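Local coordinates for protein ORF98 PTP-2 (Cydia pomonella granulosis virus, PDB 6I28) that probably acts as a protein tyrosine phosphatase of the dual-specificity type, removing phosphate from proteins such as MAP kinases, at residues I28-F33 and L101-A106. Residues are numbered along the deposited sequence; the frame is centred on the assembly and turned at random.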
loop_
_atom_site.group_PDB
_atom_site.type_symbol
_atom_site.label_atom_id
_atom_site.label_comp_id
_atom_site.label_asym_id
_atom_site.label_seq_id
_atom_site.Cartn_x
_atom_site.Cartn_y
_atom_site.Cartn_z
ATOM N N ILE A 28 3.668 -4.832 19.843
ATOM C CA ILE A 28 3.158 -6.131 20.297
ATOM C C ILE A 28 1.774 -6.385 19.726
ATOM O O ILE A 28 1.476 -7.478 19.221
ATOM C CB ILE A 28 3.138 -6.208 21.838
ATOM C CG1 ILE A 28 4.558 -6.056 22.385
ATOM C CG2 ILE A 28 2.544 -7.518 22.285
ATOM C CD1 ILE A 28 5.488 -7.198 22.056
ATOM N N ALA A 29 0.899 -5.385 19.804
ATOM C CA ALA A 29 -0.383 -5.471 19.112
ATOM C C ALA A 29 -0.196 -5.747 17.618
ATOM O O ALA A 29 -0.874 -6.596 17.043
ATOM C CB ALA A 29 -1.167 -4.183 19.346
ATOM N N MET A 30 0.724 -5.032 16.964
ATOM C CA MET A 30 0.967 -5.236 15.548
ATOM C C MET A 30 1.459 -6.647 15.281
ATOM O O MET A 30 1.000 -7.312 14.355
ATOM C CB MET A 30 1.985 -4.221 15.070
ATOM C CG MET A 30 2.264 -4.288 13.607
ATOM S SD MET A 30 3.635 -3.228 13.153
ATOM C CE MET A 30 3.382 -3.145 11.444
ATOM N N ARG A 31 2.410 -7.118 16.080
ATOM C CA ARG A 31 2.890 -8.485 15.917
ATOM C C ARG A 31 1.759 -9.487 16.092
ATOM O O ARG A 31 1.639 -10.432 15.307
ATOM C CB ARG A 31 4.033 -8.728 16.906
ATOM C CG ARG A 31 4.609 -10.135 16.874
ATOM C CD ARG A 31 5.662 -10.317 17.976
ATOM N NE ARG A 31 5.976 -11.714 18.248
ATOM C CZ ARG A 31 6.923 -12.410 17.623
ATOM N NH1 ARG A 31 7.666 -11.843 16.681
ATOM N NH2 ARG A 31 7.137 -13.687 17.962
ATOM N N HIS A 32 0.898 -9.280 17.085
ATOM C CA HIS A 32 -0.247 -10.163 17.293
ATOM C C HIS A 32 -1.165 -10.192 16.075
ATOM O O HIS A 32 -1.615 -11.257 15.658
ATOM C CB HIS A 32 -1.012 -9.704 18.520
ATOM C CG HIS A 32 -2.139 -10.603 18.919
ATOM N ND1 HIS A 32 -3.460 -10.309 18.641
ATOM C CD2 HIS A 32 -2.153 -11.764 19.614
ATOM C CE1 HIS A 32 -4.238 -11.251 19.149
ATOM N NE2 HIS A 32 -3.470 -12.146 19.743
ATOM N N PHE A 33 -1.416 -9.031 15.464
ATOM C CA PHE A 33 -2.256 -8.973 14.268
ATOM C C PHE A 33 -1.611 -9.704 13.093
ATOM O O PHE A 33 -2.273 -10.483 12.384
ATOM C CB PHE A 33 -2.534 -7.527 13.915
ATOM C CG PHE A 33 -3.404 -7.360 12.709
ATOM C CD1 PHE A 33 -2.886 -7.470 11.411
ATOM C CD2 PHE A 33 -4.763 -7.104 12.872
ATOM C CE1 PHE A 33 -3.697 -7.314 10.311
ATOM C CE2 PHE A 33 -5.565 -6.948 11.789
ATOM C CZ PHE A 33 -5.035 -7.054 10.482
ATOM N N LEU A 101 0.769 -6.759 4.581
ATOM C CA LEU A 101 0.315 -5.630 5.375
ATOM C C LEU A 101 1.117 -4.411 4.906
ATOM O O LEU A 101 2.325 -4.369 5.069
ATOM C CB LEU A 101 0.493 -5.849 6.873
ATOM C CG LEU A 101 0.340 -4.561 7.685
ATOM C CD1 LEU A 101 -1.110 -3.936 7.495
ATOM C CD2 LEU A 101 0.681 -4.765 9.165
ATOM N N ILE A 102 0.437 -3.423 4.353
ATOM C CA ILE A 102 1.018 -2.118 4.034
ATOM C C ILE A 102 0.580 -1.125 5.116
ATOM O O ILE A 102 -0.612 -0.943 5.398
ATOM C CB ILE A 102 0.588 -1.598 2.660
ATOM C CG1 ILE A 102 0.867 -2.584 1.514
ATOM C CG2 ILE A 102 1.302 -0.240 2.374
ATOM C CD1 ILE A 102 -0.044 -2.285 0.311
ATOM N N HIS A 103 1.520 -0.501 5.791
ATOM C CA HIS A 103 1.173 0.386 6.886
ATOM C C HIS A 103 1.984 1.682 6.843
ATOM O O HIS A 103 3.134 1.727 6.373
ATOM C CB HIS A 103 1.372 -0.272 8.269
ATOM C CG HIS A 103 2.780 -0.213 8.806
ATOM N ND1 HIS A 103 3.245 0.802 9.616
ATOM C CD2 HIS A 103 3.827 -1.062 8.639
ATOM C CE1 HIS A 103 4.508 0.569 9.933
ATOM N NE2 HIS A 103 4.886 -0.551 9.351
ATOM N N CYS A 104 1.385 2.728 7.379
ATOM C CA CYS A 104 2.041 3.989 7.682
ATOM C C CYS A 104 1.755 4.304 9.140
ATOM O O CYS A 104 1.889 3.421 10.012
ATOM C CB CYS A 104 1.604 5.076 6.704
ATOM S SG CYS A 104 -0.147 5.349 6.471
ATOM N N HIS A 105 1.386 5.542 9.458
ATOM C CA HIS A 105 1.040 5.890 10.839
ATOM C C HIS A 105 -0.459 5.855 11.099
ATOM O O HIS A 105 -0.885 5.353 12.132
ATOM C CB HIS A 105 1.619 7.263 11.188
ATOM C CG HIS A 105 3.067 7.204 11.562
ATOM N ND1 HIS A 105 3.561 6.301 12.477
ATOM C CD2 HIS A 105 4.138 7.894 11.115
ATOM C CE1 HIS A 105 4.865 6.458 12.604
ATOM N NE2 HIS A 105 5.241 7.421 11.789
ATOM N N ALA A 106 -1.269 6.340 10.162
ATOM C CA ALA A 106 -2.718 6.375 10.320
ATOM C C ALA A 106 -3.438 5.382 9.425
ATOM O O ALA A 106 -4.618 5.103 9.656
ATOM C CB ALA A 106 -3.243 7.787 10.029
#
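The imidazole of His103, which meets Met30 through a face, donates from ND1 to the backbone O of Cys104 at 3.0 Å, nearly straight at 162° and onto a lone pair in the carbonyl plane, while NE2 is bonded to the hydroxyl of Ser44 on the neighbouring strand 41-46. The two bonds fix the rotation of the imidazole and present a face to helix 27-36. Over that face sits the methyl group of Met30: CE lies 3.8 Å from the centroid of the His103 ring, a CH-pi contact displaced toward the rim, with His103 CD2 nearest to Met30 CE at 3.5 Å. Met30 reaches there because its chain is fully extended, CG standing anti to the backbone N (chi1 -177°), and the side chains of Met30 and His103 cross at about a right angle. The same methyl touches Leu101, with 3.9 Å between Met30 CE and Leu101 CD2. Ile53 of helix 51-57 packs against both Met30 and His103, so that this helix joins helix 27-36 over the central sheet. His103 and Cys104, with Arg110 six residues after the cysteine, match the HCX5R signature that forms the phosphate-binding P-loop of protein tyrosine phosphatases.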